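Local coordinates for methyltransferase FkbM (Methylobacillus flagellatus KT, PDB 2PY6), which probably acts as a methyltransferase of the FkbM family, transferring methyl groups to an acceptor substrate, at residues Glu239-Leu244 / Glu253-Ile258; Lys229-Gly234 / Asp330-Ala335; Ile99-Phe104 / Lys126-Gln131; Asp84-Tyr87 / Leu92-Gly95; Gln179-Asp184 / Gln188-Val193. One frame throughout, in Å; residues are numbered along the deposited sequence.

Contact 1. Residues Glu239-Leu244 / Glu253-Ile258; sequences ESLAGL and ERVWMI
L241 faces V255 across the gap between helix 239-248 and strand 254-258, and their CA atoms, 7.8 Å apart, are the nearest pair of the two backbones. The short helical and strand axes run nearly antiparallel, at 164°, with a closest approach of 10.4 Å. This is the second half of a Rossmann-like beta-alpha-beta unit: strand 229-233 leads into the helix, which returns over the sheet to place strand 254-258 parallel to and beside strand 229-233. No hydrogen bond crosses between the two segments, and the contact is wholly apolar and buried. L244 and V255 reach for one another tip to tip, L244 CD2 lying 3.7 Å from V255 CG2. The valine has CG1 anti to the backbone N (chi1 176°), which leaves CG2 as the branch that meets the leucine. One turn earlier on the helix, L241 crosses the selenomethionine M257 at about a right angle. I284 of strand 284-287 touches both of these side chains, and V271 and L268 of helix 262-274 touch L241 and M257 respectively, whereas L244 also rests on M230 of the neighbouring strand. M257 bends at its last torsion (chi3 84°), which carries its end against the base of the leucine: M257 CE is 3.8 Å from L241 CB, and M257 SE is 3.9 Å from L241 CD2.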
# COMPACT_ATOMS: atom_id res chain seq x y z
N GLU A 239 -2.72 23.45 -6.81
CA GLU A 239 -1.62 22.94 -7.59
C GLU A 239 -0.99 24.00 -8.45
O GLU A 239 0.21 23.99 -8.61
CB GLU A 239 -2.05 21.81 -8.54
CG GLU A 239 -2.49 20.49 -7.94
CD GLU A 239 -3.18 19.62 -9.01
OE1 GLU A 239 -4.27 20.05 -9.48
OE2 GLU A 239 -2.65 18.52 -9.34
N SER A 240 -1.77 24.91 -9.03
CA SER A 240 -1.15 25.95 -9.88
C SER A 240 -0.31 26.92 -9.04
O SER A 240 0.64 27.48 -9.54
CB SER A 240 -2.15 26.71 -10.75
OG SER A 240 -3.11 25.84 -11.31
N LEU A 241 -0.68 27.13 -7.78
CA LEU A 241 0.10 27.98 -6.89
C LEU A 241 1.41 27.27 -6.60
O LEU A 241 2.50 27.88 -6.64
CB LEU A 241 -0.66 28.30 -5.58
CG LEU A 241 0.20 28.82 -4.39
CD1 LEU A 241 0.85 30.17 -4.66
CD2 LEU A 241 -0.58 28.90 -3.12
N ALA A 242 1.32 25.97 -6.33
CA ALA A 242 2.53 25.18 -6.10
C ALA A 242 3.43 25.19 -7.31
O ALA A 242 4.65 25.26 -7.16
CB ALA A 242 2.17 23.74 -5.73
N GLY A 243 2.85 25.16 -8.52
CA GLY A 243 3.66 25.16 -9.75
C GLY A 243 4.30 26.51 -10.00
O GLY A 243 5.45 26.58 -10.43
N LEU A 244 3.58 27.60 -9.75
CA LEU A 244 4.19 28.93 -9.91
C LEU A 244 5.36 29.06 -8.91
O LEU A 244 6.46 29.50 -9.26
CB LEU A 244 3.19 30.08 -9.73
CG LEU A 244 3.77 31.51 -9.86
CD1 LEU A 244 4.19 31.86 -11.26
CD2 LEU A 244 2.78 32.59 -9.42
N GLU A 253 5.04 38.48 -7.40
CA GLU A 253 4.45 39.67 -6.82
C GLU A 253 3.06 39.45 -6.24
O GLU A 253 2.74 39.99 -5.19
CB GLU A 253 4.40 40.81 -7.85
CG GLU A 253 5.73 41.54 -8.03
CD GLU A 253 6.22 42.17 -6.73
OE1 GLU A 253 5.42 42.87 -6.07
OE2 GLU A 253 7.40 41.95 -6.38
N ARG A 254 2.23 38.68 -6.92
CA ARG A 254 0.86 38.54 -6.47
C ARG A 254 0.20 37.31 -7.03
O ARG A 254 0.49 36.90 -8.15
CB ARG A 254 0.09 39.77 -6.93
CG ARG A 254 -1.22 40.09 -6.24
CD ARG A 254 -1.12 40.44 -4.78
NE ARG A 254 -2.43 40.89 -4.29
CZ ARG A 254 -3.48 40.11 -4.05
NH1 ARG A 254 -3.41 38.78 -4.20
NH2 ARG A 254 -4.61 40.65 -3.65
N VAL A 255 -0.66 36.69 -6.22
CA VAL A 255 -1.51 35.62 -6.73
C VAL A 255 -2.94 35.84 -6.25
O VAL A 255 -3.18 35.93 -5.07
CB VAL A 255 -1.01 34.21 -6.35
CG1 VAL A 255 -2.01 33.16 -6.83
CG2 VAL A 255 0.37 33.96 -6.96
N TRP A 256 -3.88 35.91 -7.19
CA TRP A 256 -5.30 35.95 -6.88
C TRP A 256 -5.89 34.60 -7.25
O TRP A 256 -5.99 34.26 -8.42
CB TRP A 256 -6.03 36.98 -7.71
CG TRP A 256 -5.57 38.37 -7.56
CD1 TRP A 256 -6.00 39.29 -6.63
CD2 TRP A 256 -4.65 39.06 -8.41
NE1 TRP A 256 -5.40 40.49 -6.86
CE2 TRP A 256 -4.57 40.39 -7.95
CE3 TRP A 256 -3.90 38.68 -9.55
CZ2 TRP A 256 -3.76 41.35 -8.56
CZ3 TRP A 256 -3.11 39.62 -10.15
CH2 TRP A 256 -3.02 40.94 -9.64
N MSE A 257 -6.24 33.82 -6.24
CA MSE A 257 -6.83 32.51 -6.44
C MSE A 257 -8.36 32.60 -6.39
O MSE A 257 -8.92 33.03 -5.37
CB MSE A 257 -6.32 31.54 -5.36
CG MSE A 257 -4.82 31.33 -5.35
SE MSE A 257 -4.25 29.95 -4.12
CE MSE A 257 -4.40 28.67 -4.89
N ILE A 258 -9.02 32.15 -7.46
CA ILE A 258 -10.49 32.20 -7.62
C ILE A 258 -11.05 30.79 -7.69
O ILE A 258 -10.72 30.04 -8.60
CB ILE A 258 -10.90 32.97 -8.91
CG1 ILE A 258 -10.17 34.34 -8.97
CG2 ILE A 258 -12.42 33.15 -8.99
CD1 ILE A 258 -10.40 35.05 -10.26

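Contact 2. Residues Lys229-Gly234 / Asp330-Ala335; sequences KMVDCG and DIIDDA
K229 and D334 form a salt bridge at the start of strand 229-233, with K229 NZ 2.8 Å from D334 OD2. The lysine chain, extended beyond CG, reaches the acid with its ammonium end, and K229 CD passes 3.3 Å from A335 O. NZ meets OD2 on the syn side but 33° out of the carboxylate plane. D334 swings CG anti to its own N (chi1 -161°), and its OD1 takes a hydrogen bond from A335 N, reached from above the plane. An alanine in place of D334 is likely to leave the K229 ammonium without its mate and the A335 amide without this acceptor. Deeper in, V231 CG2 packs 3.8 Å from I332 CG2, the two side chains crossing at about a right angle, with W256 touching both. From here the chain runs into strand 338-341, the parallel neighbour of strand 229-233 in a Rossmann-like sheet; the turn at G234, after strand 229-233, is consistent with the glycine-rich cofactor loop of class I methyltransferases.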
# COMPACT_ATOMS: atom_id res chain seq x y z
N LYS A 229 2.30 38.27 -11.54
CA LYS A 229 1.03 38.56 -10.91
C LYS A 229 0.05 37.63 -11.62
O LYS A 229 -0.35 37.88 -12.77
CB LYS A 229 0.65 40.05 -11.00
CG LYS A 229 1.64 41.00 -10.26
CD LYS A 229 1.43 42.48 -10.66
CE LYS A 229 2.31 43.45 -9.83
NZ LYS A 229 2.30 44.91 -10.26
N MSE A 230 -0.27 36.54 -10.93
CA MSE A 230 -1.11 35.47 -11.49
C MSE A 230 -2.56 35.41 -11.00
O MSE A 230 -2.83 35.41 -9.79
CB MSE A 230 -0.46 34.09 -11.14
CG MSE A 230 -1.21 32.97 -11.70
SE MSE A 230 -0.53 31.19 -11.54
CE MSE A 230 -0.44 30.94 -9.78
N VAL A 231 -3.49 35.36 -11.97
CA VAL A 231 -4.89 35.09 -11.69
C VAL A 231 -4.99 33.57 -11.89
O VAL A 231 -4.79 33.02 -12.99
CB VAL A 231 -5.87 35.86 -12.61
CG1 VAL A 231 -7.32 35.50 -12.31
CG2 VAL A 231 -5.64 37.36 -12.49
N ASP A 232 -5.24 32.89 -10.78
CA ASP A 232 -5.41 31.43 -10.76
C ASP A 232 -6.92 31.18 -10.74
O ASP A 232 -7.56 31.06 -9.69
CB ASP A 232 -4.68 30.87 -9.55
CG ASP A 232 -4.80 29.39 -9.40
OD1 ASP A 232 -5.50 28.74 -10.22
OD2 ASP A 232 -4.22 28.88 -8.43
N CYS A 233 -7.48 31.09 -11.94
CA CYS A 233 -8.91 30.97 -12.13
C CYS A 233 -9.26 29.48 -12.19
O CYS A 233 -8.86 28.77 -13.12
CB CYS A 233 -9.29 31.77 -13.39
SG CYS A 233 -11.02 31.95 -13.64
N GLY A 234 -10.01 29.03 -11.17
CA GLY A 234 -10.34 27.62 -10.95
C GLY A 234 -9.16 27.04 -10.16
O GLY A 234 -8.51 26.09 -10.60
N ASP A 330 -13.06 42.84 -11.84
CA ASP A 330 -13.52 43.41 -10.53
C ASP A 330 -12.89 42.70 -9.32
O ASP A 330 -12.67 43.31 -8.29
CB ASP A 330 -15.05 43.41 -10.40
CG ASP A 330 -15.55 44.28 -9.25
OD1 ASP A 330 -15.14 45.46 -9.15
OD2 ASP A 330 -16.37 43.79 -8.44
N ILE A 331 -12.57 41.42 -9.46
CA ILE A 331 -11.97 40.63 -8.35
C ILE A 331 -10.56 41.08 -8.02
O ILE A 331 -10.19 41.21 -6.84
CB ILE A 331 -11.95 39.10 -8.72
CG1 ILE A 331 -13.38 38.54 -8.84
CG2 ILE A 331 -11.15 38.28 -7.68
CD1 ILE A 331 -13.49 37.15 -9.53
N ILE A 332 -9.75 41.29 -9.06
CA ILE A 332 -8.35 41.69 -8.91
C ILE A 332 -8.21 43.19 -8.74
O ILE A 332 -9.17 43.94 -9.02
CB ILE A 332 -7.46 41.18 -10.10
CG1 ILE A 332 -7.75 41.88 -11.43
CG2 ILE A 332 -7.58 39.66 -10.24
CD1 ILE A 332 -7.00 41.27 -12.61
N ASP A 333 -7.04 43.62 -8.25
CA ASP A 333 -6.79 45.03 -7.96
C ASP A 333 -5.48 45.52 -8.57
O ASP A 333 -4.93 46.50 -8.11
CB ASP A 333 -6.78 45.27 -6.45
CG ASP A 333 -5.77 44.39 -5.71
OD1 ASP A 333 -5.06 43.56 -6.35
OD2 ASP A 333 -5.67 44.54 -4.49
N ASP A 334 -5.02 44.85 -9.61
CA ASP A 334 -3.79 45.21 -10.27
C ASP A 334 -3.78 44.52 -11.62
O ASP A 334 -4.58 43.61 -11.89
CB ASP A 334 -2.58 44.78 -9.42
CG ASP A 334 -1.29 45.52 -9.79
OD1 ASP A 334 -1.29 46.37 -10.70
OD2 ASP A 334 -0.25 45.25 -9.16
N ALA A 335 -2.89 44.98 -12.48
CA ALA A 335 -2.68 44.45 -13.78
C ALA A 335 -1.94 43.10 -13.66
O ALA A 335 -0.84 43.03 -13.05
CB ALA A 335 -1.88 45.44 -14.60

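Contact 3. Residues Ile99-Phe104 / Lys126-Gln131; sequences ISTDRF and KRFFDQ
T101 turns its hydroxyl toward two consecutive rings, F128 and F129, where the first turn of helix 101-109 meets helix 123-135. T101 and F128 approach from opposite directions, and T101 OG1 lies at the edge of the F128 ring, near its plane, 4.1 Å from F128 CE2. F129 crosses the threonine obliquely, its CE1 lying 4.0 Å from T101 OG1. The two phenylalanines diverge at their first torsions (168° for F128, -77° for F129), yet their rings come together again, F128 CD2 standing 3.8 Å above the F129 plane, offset toward the rim. The helix bearing T101 starts at S100, an N-cap whose OG accepts from R103 N at 3.0 Å. Both helices cover the same face of the N-terminal sheet, since T101 touches V82 while F129 touches L58. This is also a subunit boundary: H88 of the second subunit meets the F128 ring edge-to-face, and S100 OG is hydrogen-bonded to D102 OD2 of that subunit. The buried T101 hydroxyl is hydrogen-bonded to D84 OD2; no such bond joins it to the phenylalanines, and its contact with their rings is consistent with simple packing.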
# COMPACT_ATOMS: atom_id res chain seq x y z
N ILE A 99 -16.93 -11.29 -12.95
CA ILE A 99 -16.35 -12.56 -13.39
C ILE A 99 -14.85 -12.45 -13.65
O ILE A 99 -14.29 -11.36 -13.69
CB ILE A 99 -17.07 -13.09 -14.65
CG1 ILE A 99 -16.86 -12.17 -15.86
CG2 ILE A 99 -18.59 -13.34 -14.35
CD1 ILE A 99 -17.42 -12.71 -17.17
N SER A 100 -14.19 -13.60 -13.76
CA SER A 100 -12.77 -13.66 -14.05
C SER A 100 -12.54 -13.51 -15.55
O SER A 100 -13.46 -13.70 -16.35
CB SER A 100 -12.19 -15.01 -13.58
OG SER A 100 -12.63 -16.07 -14.43
N THR A 101 -11.33 -13.19 -15.95
CA THR A 101 -11.02 -13.10 -17.36
C THR A 101 -11.19 -14.45 -18.03
O THR A 101 -11.62 -14.50 -19.19
CB THR A 101 -9.59 -12.61 -17.61
OG1 THR A 101 -9.36 -11.40 -16.88
CG2 THR A 101 -9.36 -12.36 -19.11
N ASP A 102 -10.82 -15.54 -17.33
CA ASP A 102 -11.02 -16.90 -17.86
C ASP A 102 -12.51 -17.20 -18.11
O ASP A 102 -12.83 -17.85 -19.09
CB ASP A 102 -10.41 -17.99 -16.95
CG ASP A 102 -8.90 -18.12 -17.09
OD1 ASP A 102 -8.29 -17.58 -18.07
OD2 ASP A 102 -8.29 -18.78 -16.21
N ARG A 103 -13.40 -16.73 -17.24
CA ARG A 103 -14.83 -16.93 -17.44
C ARG A 103 -15.35 -16.17 -18.68
O ARG A 103 -16.20 -16.67 -19.44
CB ARG A 103 -15.58 -16.52 -16.17
CG ARG A 103 -17.11 -16.66 -16.20
CD ARG A 103 -17.60 -18.04 -16.61
NE ARG A 103 -19.07 -18.14 -16.50
CZ ARG A 103 -19.87 -18.89 -17.28
NH1 ARG A 103 -19.39 -19.61 -18.30
NH2 ARG A 103 -21.18 -18.88 -17.06
N PHE A 104 -14.81 -14.98 -18.89
CA PHE A 104 -15.14 -14.15 -20.02
C PHE A 104 -14.73 -14.79 -21.35
O PHE A 104 -15.53 -14.85 -22.27
CB PHE A 104 -14.47 -12.77 -19.84
CG PHE A 104 -14.24 -12.00 -21.12
CD1 PHE A 104 -15.30 -11.64 -21.94
CD2 PHE A 104 -12.97 -11.55 -21.44
CE1 PHE A 104 -15.09 -10.91 -23.09
CE2 PHE A 104 -12.75 -10.82 -22.58
CZ PHE A 104 -13.81 -10.50 -23.41
N LYS A 126 -5.22 -1.68 -20.18
CA LYS A 126 -5.80 -1.57 -21.54
C LYS A 126 -5.18 -2.56 -22.50
O LYS A 126 -5.91 -3.31 -23.17
CB LYS A 126 -5.70 -0.16 -22.10
CG LYS A 126 -6.29 -0.07 -23.50
CD LYS A 126 -6.51 1.33 -23.99
CE LYS A 126 -6.93 1.34 -25.48
NZ LYS A 126 -8.08 0.47 -25.91
N ARG A 127 -3.85 -2.57 -22.60
CA ARG A 127 -3.13 -3.49 -23.49
C ARG A 127 -3.38 -4.95 -23.14
O ARG A 127 -3.41 -5.80 -24.00
CB ARG A 127 -1.61 -3.24 -23.41
CG ARG A 127 -1.16 -1.92 -23.99
CD ARG A 127 0.32 -1.68 -23.69
NE ARG A 127 0.77 -0.54 -24.48
CZ ARG A 127 1.98 -0.02 -24.43
NH1 ARG A 127 2.89 -0.48 -23.61
NH2 ARG A 127 2.26 1.00 -25.21
N PHE A 128 -3.51 -5.24 -21.85
CA PHE A 128 -3.81 -6.58 -21.40
C PHE A 128 -5.16 -7.03 -22.01
O PHE A 128 -5.23 -7.98 -22.78
CB PHE A 128 -3.86 -6.64 -19.86
CG PHE A 128 -4.45 -7.91 -19.36
CD1 PHE A 128 -3.74 -9.10 -19.48
CD2 PHE A 128 -5.76 -7.94 -18.86
CE1 PHE A 128 -4.31 -10.30 -19.07
CE2 PHE A 128 -6.33 -9.11 -18.45
CZ PHE A 128 -5.62 -10.30 -18.56
N PHE A 129 -6.22 -6.32 -21.70
CA PHE A 129 -7.53 -6.68 -22.23
C PHE A 129 -7.68 -6.64 -23.76
O PHE A 129 -8.44 -7.42 -24.34
CB PHE A 129 -8.60 -5.81 -21.60
CG PHE A 129 -8.97 -6.20 -20.19
CD1 PHE A 129 -9.38 -7.51 -19.90
CD2 PHE A 129 -9.02 -5.26 -19.20
CE1 PHE A 129 -9.79 -7.86 -18.62
CE2 PHE A 129 -9.41 -5.60 -17.92
CZ PHE A 129 -9.80 -6.91 -17.64
N ASP A 130 -7.01 -5.69 -24.41
CA ASP A 130 -7.02 -5.62 -25.85
C ASP A 130 -6.37 -6.84 -26.44
O ASP A 130 -6.90 -7.39 -27.37
CB ASP A 130 -6.35 -4.34 -26.39
CG ASP A 130 -7.28 -3.12 -26.31
OD1 ASP A 130 -8.51 -3.31 -26.20
OD2 ASP A 130 -6.77 -1.97 -26.34
N GLN A 131 -5.25 -7.29 -25.88
CA GLN A 131 -4.63 -8.49 -26.40
C GLN A 131 -5.46 -9.72 -26.06
O GLN A 131 -5.58 -10.59 -26.87
CB GLN A 131 -3.17 -8.65 -25.96
CG GLN A 131 -2.47 -9.83 -26.64
CD GLN A 131 -2.53 -9.80 -28.17
OE1 GLN A 131 -2.15 -8.81 -28.81
NE2 GLN A 131 -3.02 -10.90 -28.76

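Contact 4. Residues Asp84-Tyr87 / Leu92-Gly95; sequences DFRY and LYYG
R86 reaches from the loop after strand 77-82 toward Y93, but even the closer side of this small contact is not tight: R86 NH1 lies 4.3 Å from Y93 CD1, oblique to the ring. The arginine chain runs extended as far as CD and then bends (chi3 68°), turning the guanidinium toward strand 92-93. Completing this closer side, the buried Y93 leans on I98, which R86 touches as well. Firmer packing occurs within 92-95 itself, where Y94 CD2 sits 3.7 Å above the centre of the adjacent Y93 ring. On the looser side, R86 NH2 and L92 O are 4.5 Å apart, and a water fills in between them, accepting from R86 NH2 at 2.8 Å and donating to L92 O at 2.7 Å. The main partner of the same NH2 is the carboxylate of E91, in a salt bridge, so the water adds a link to L92 beside that ion pair. Y94 and G95 both have positive phi and come close to a type I' turn, here joining strands 92-93 and 96-99 in a tight beta hairpin at the edge of the N-terminal sheet.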
# COMPACT_ATOMS: atom_id res chain seq x y z
N ASP A 84 -10.50 -9.82 -12.21
CA ASP A 84 -9.81 -10.96 -11.58
C ASP A 84 -9.47 -10.76 -10.10
O ASP A 84 -9.20 -11.73 -9.41
CB ASP A 84 -8.50 -11.30 -12.34
CG ASP A 84 -8.75 -11.87 -13.73
OD1 ASP A 84 -9.63 -12.73 -13.86
OD2 ASP A 84 -8.03 -11.48 -14.68
N PHE A 85 -9.48 -9.51 -9.64
CA PHE A 85 -9.17 -9.17 -8.26
C PHE A 85 -10.42 -9.06 -7.41
O PHE A 85 -10.31 -8.83 -6.23
CB PHE A 85 -8.42 -7.85 -8.25
CG PHE A 85 -7.24 -7.82 -9.20
CD1 PHE A 85 -6.06 -8.40 -8.82
CD2 PHE A 85 -7.32 -7.24 -10.45
CE1 PHE A 85 -4.97 -8.42 -9.63
CE2 PHE A 85 -6.23 -7.25 -11.30
CZ PHE A 85 -5.04 -7.85 -10.88
N ARG A 86 -11.60 -9.22 -8.02
CA ARG A 86 -12.88 -9.09 -7.29
C ARG A 86 -13.95 -10.17 -7.55
O ARG A 86 -15.01 -10.14 -6.92
CB ARG A 86 -13.53 -7.74 -7.68
CG ARG A 86 -12.79 -6.53 -7.21
CD ARG A 86 -13.50 -5.25 -7.67
NE ARG A 86 -14.78 -5.07 -7.01
CZ ARG A 86 -15.66 -4.12 -7.29
NH1 ARG A 86 -15.44 -3.25 -8.25
NH2 ARG A 86 -16.78 -4.07 -6.62
N TYR A 87 -13.69 -11.12 -8.44
CA TYR A 87 -14.77 -12.04 -8.86
C TYR A 87 -15.30 -13.03 -7.85
O TYR A 87 -16.27 -13.71 -8.15
CB TYR A 87 -14.44 -12.73 -10.17
CG TYR A 87 -13.50 -13.89 -10.13
CD1 TYR A 87 -12.13 -13.70 -10.12
CD2 TYR A 87 -13.98 -15.19 -10.23
CE1 TYR A 87 -11.27 -14.76 -10.15
CE2 TYR A 87 -13.12 -16.25 -10.26
CZ TYR A 87 -11.76 -16.02 -10.22
OH TYR A 87 -10.89 -17.07 -10.25
N LEU A 92 -21.58 -6.85 -6.87
CA LEU A 92 -22.06 -6.60 -8.23
C LEU A 92 -21.45 -5.28 -8.71
O LEU A 92 -21.07 -4.43 -7.91
CB LEU A 92 -23.60 -6.54 -8.24
CG LEU A 92 -24.32 -7.81 -7.76
CD1 LEU A 92 -25.83 -7.60 -7.79
CD2 LEU A 92 -23.96 -9.06 -8.55
N TYR A 93 -21.31 -5.14 -10.02
CA TYR A 93 -20.81 -3.90 -10.60
C TYR A 93 -21.99 -3.29 -11.38
O TYR A 93 -22.29 -3.72 -12.48
CB TYR A 93 -19.61 -4.17 -11.48
CG TYR A 93 -18.99 -2.91 -12.06
CD1 TYR A 93 -18.26 -2.05 -11.26
CD2 TYR A 93 -19.13 -2.59 -13.40
CE1 TYR A 93 -17.68 -0.89 -11.79
CE2 TYR A 93 -18.55 -1.43 -13.94
CZ TYR A 93 -17.82 -0.59 -13.13
OH TYR A 93 -17.25 0.57 -13.66
N TYR A 94 -22.65 -2.30 -10.78
CA TYR A 94 -23.88 -1.68 -11.34
C TYR A 94 -24.90 -2.79 -11.64
O TYR A 94 -25.45 -2.86 -12.74
CB TYR A 94 -23.59 -0.78 -12.55
CG TYR A 94 -22.78 0.43 -12.14
CD1 TYR A 94 -23.39 1.52 -11.50
CD2 TYR A 94 -21.41 0.47 -12.34
CE1 TYR A 94 -22.63 2.62 -11.08
CE2 TYR A 94 -20.65 1.57 -11.94
CZ TYR A 94 -21.26 2.64 -11.30
OH TYR A 94 -20.49 3.70 -10.89
N GLY A 95 -25.10 -3.67 -10.66
CA GLY A 95 -26.01 -4.80 -10.80
C GLY A 95 -25.48 -5.98 -11.58
O GLY A 95 -26.14 -7.00 -11.68
O HOH W 1 -19.08 -2.67 -7.49

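Contact 5. Residues Gln179-Asp184 / Gln188-Val193; sequences QRLADD and QTLYAV
L181 and L190 start from different first torsions: CG of L181 is anti to the carbonyl carbon (chi1 -65°), whereas that of L190 is anti to the backbone N (chi1 177°). With these torsions the side chains cross at about a right angle, L181 CD1 lying 4.0 Å from L190 CB and 4.1 Å from L190 CD2. Both leucines are buried, and strand 392-396 closes over them, I392 touching L181 and L394 touching L190. Nearer the connection, Q188 N donates to D184 O at 2.9 Å with a nearly straight angle of 168°, an i+4 to i backbone bond of the first helical turn. The extended side chain of Q188 carries NE2 to P16 O, and to G220 O of the third subunit. D183 is the N-cap; its side chain also bonds S186 OG and forms a salt bridge with R395. L181 leaves helical geometry right after helix 171-180, and the whole is a helix-to-helix connection: two successive helices linked by residues 181-183, the second opened by an aspartate N-cap.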
# COMPACT_ATOMS: atom_id res chain seq x y z
N GLN A 179 -3.50 27.36 -39.10
CA GLN A 179 -2.68 28.37 -39.76
C GLN A 179 -2.28 29.51 -38.81
O GLN A 179 -1.27 30.15 -39.02
CB GLN A 179 -3.42 28.97 -40.98
CG GLN A 179 -3.82 27.97 -42.07
CD GLN A 179 -4.93 28.52 -42.99
OE1 GLN A 179 -5.16 29.75 -43.06
NE2 GLN A 179 -5.61 27.62 -43.70
N ARG A 180 -3.06 29.75 -37.77
CA ARG A 180 -2.80 30.84 -36.82
C ARG A 180 -1.81 30.47 -35.69
O ARG A 180 -1.25 31.34 -35.02
CB ARG A 180 -4.15 31.31 -36.23
CG ARG A 180 -4.15 32.62 -35.40
CD ARG A 180 -3.48 33.82 -36.11
NE ARG A 180 -3.58 35.09 -35.36
CZ ARG A 180 -2.82 35.42 -34.31
NH1 ARG A 180 -1.90 34.58 -33.84
NH2 ARG A 180 -2.99 36.61 -33.72
N LEU A 181 -1.63 29.18 -35.45
CA LEU A 181 -0.75 28.70 -34.40
C LEU A 181 0.70 29.02 -34.77
O LEU A 181 1.11 28.87 -35.94
CB LEU A 181 -1.00 27.20 -34.16
CG LEU A 181 -2.38 26.80 -33.61
CD1 LEU A 181 -2.62 25.28 -33.62
CD2 LEU A 181 -2.56 27.30 -32.17
N ALA A 182 1.47 29.48 -33.78
CA ALA A 182 2.85 29.96 -34.03
C ALA A 182 3.93 28.90 -34.30
O ALA A 182 4.96 29.19 -34.90
CB ALA A 182 3.28 30.85 -32.89
N ASP A 183 3.71 27.67 -33.86
CA ASP A 183 4.74 26.64 -33.96
C ASP A 183 4.15 25.32 -34.50
O ASP A 183 2.95 25.04 -34.36
CB ASP A 183 5.41 26.46 -32.58
CG ASP A 183 4.47 25.88 -31.53
OD1 ASP A 183 3.46 26.54 -31.16
OD2 ASP A 183 4.76 24.76 -31.07
N ASP A 184 5.00 24.54 -35.15
CA ASP A 184 4.61 23.29 -35.75
C ASP A 184 4.08 22.27 -34.76
O ASP A 184 3.17 21.51 -35.08
CB ASP A 184 5.79 22.68 -36.52
CG ASP A 184 6.24 23.55 -37.71
OD1 ASP A 184 5.40 24.10 -38.45
OD2 ASP A 184 7.46 23.64 -37.95
N GLN A 188 0.66 20.15 -34.90
CA GLN A 188 0.55 18.70 -34.77
C GLN A 188 -0.41 18.33 -33.62
O GLN A 188 -1.26 17.42 -33.75
CB GLN A 188 1.92 18.07 -34.58
CG GLN A 188 1.93 16.54 -34.90
CD GLN A 188 3.18 15.85 -34.38
OE1 GLN A 188 3.76 16.27 -33.36
NE2 GLN A 188 3.61 14.81 -35.08
N THR A 189 -0.29 19.04 -32.51
CA THR A 189 -1.16 18.80 -31.37
C THR A 189 -2.62 19.04 -31.74
O THR A 189 -3.48 18.20 -31.42
CB THR A 189 -0.75 19.66 -30.19
OG1 THR A 189 0.59 19.31 -29.80
CG2 THR A 189 -1.70 19.50 -29.03
N LEU A 190 -2.91 20.17 -32.41
CA LEU A 190 -4.28 20.45 -32.81
C LEU A 190 -4.86 19.30 -33.60
O LEU A 190 -5.93 18.78 -33.28
CB LEU A 190 -4.40 21.72 -33.65
CG LEU A 190 -5.82 22.04 -34.18
CD1 LEU A 190 -6.78 22.29 -32.99
CD2 LEU A 190 -5.86 23.20 -35.15
N TYR A 191 -4.17 18.91 -34.68
CA TYR A 191 -4.64 17.84 -35.53
C TYR A 191 -4.76 16.49 -34.83
O TYR A 191 -5.72 15.76 -35.08
CB TYR A 191 -3.82 17.74 -36.80
CG TYR A 191 -4.06 18.88 -37.79
CD1 TYR A 191 -5.33 19.17 -38.27
CD2 TYR A 191 -3.01 19.62 -38.29
CE1 TYR A 191 -5.55 20.19 -39.17
CE2 TYR A 191 -3.21 20.64 -39.18
CZ TYR A 191 -4.47 20.93 -39.63
OH TYR A 191 -4.67 21.95 -40.55
N ALA A 192 -3.87 16.21 -33.88
CA ALA A 192 -3.92 14.97 -33.08
C ALA A 192 -5.20 14.93 -32.22
O ALA A 192 -5.91 13.92 -32.16
CB ALA A 192 -2.64 14.85 -32.23
N VAL A 193 -5.54 16.05 -31.59
CA VAL A 193 -6.77 16.10 -30.77
C VAL A 193 -8.05 15.93 -31.61
O VAL A 193 -8.97 15.23 -31.21
CB VAL A 193 -6.83 17.42 -29.99
CG1 VAL A 193 -8.23 17.64 -29.31
CG2 VAL A 193 -5.69 17.46 -28.98

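Contacts 1 and 2 belong to the same Rossmann-like sheet and touch directly through neighbouring strands 254-258 and 229-233; contact 1 is purely apolar core beneath a helix, whereas contact 2 lies nearer the surface and adds an ion pair to its apolar patch. Contacts 3 and 4 form a second pair, their centres about 13 Å apart, in the N-terminal sheet region. They meet through T101 and D84, and both touch the second subunit, but contact 3 is buried and aromatic while contact 4 relies partly on water. Contact 5, partly buried and about 28 Å from contact 1 between centres, combines leucine packing with a helical backbone bond; like contact 3, it touches the third subunit.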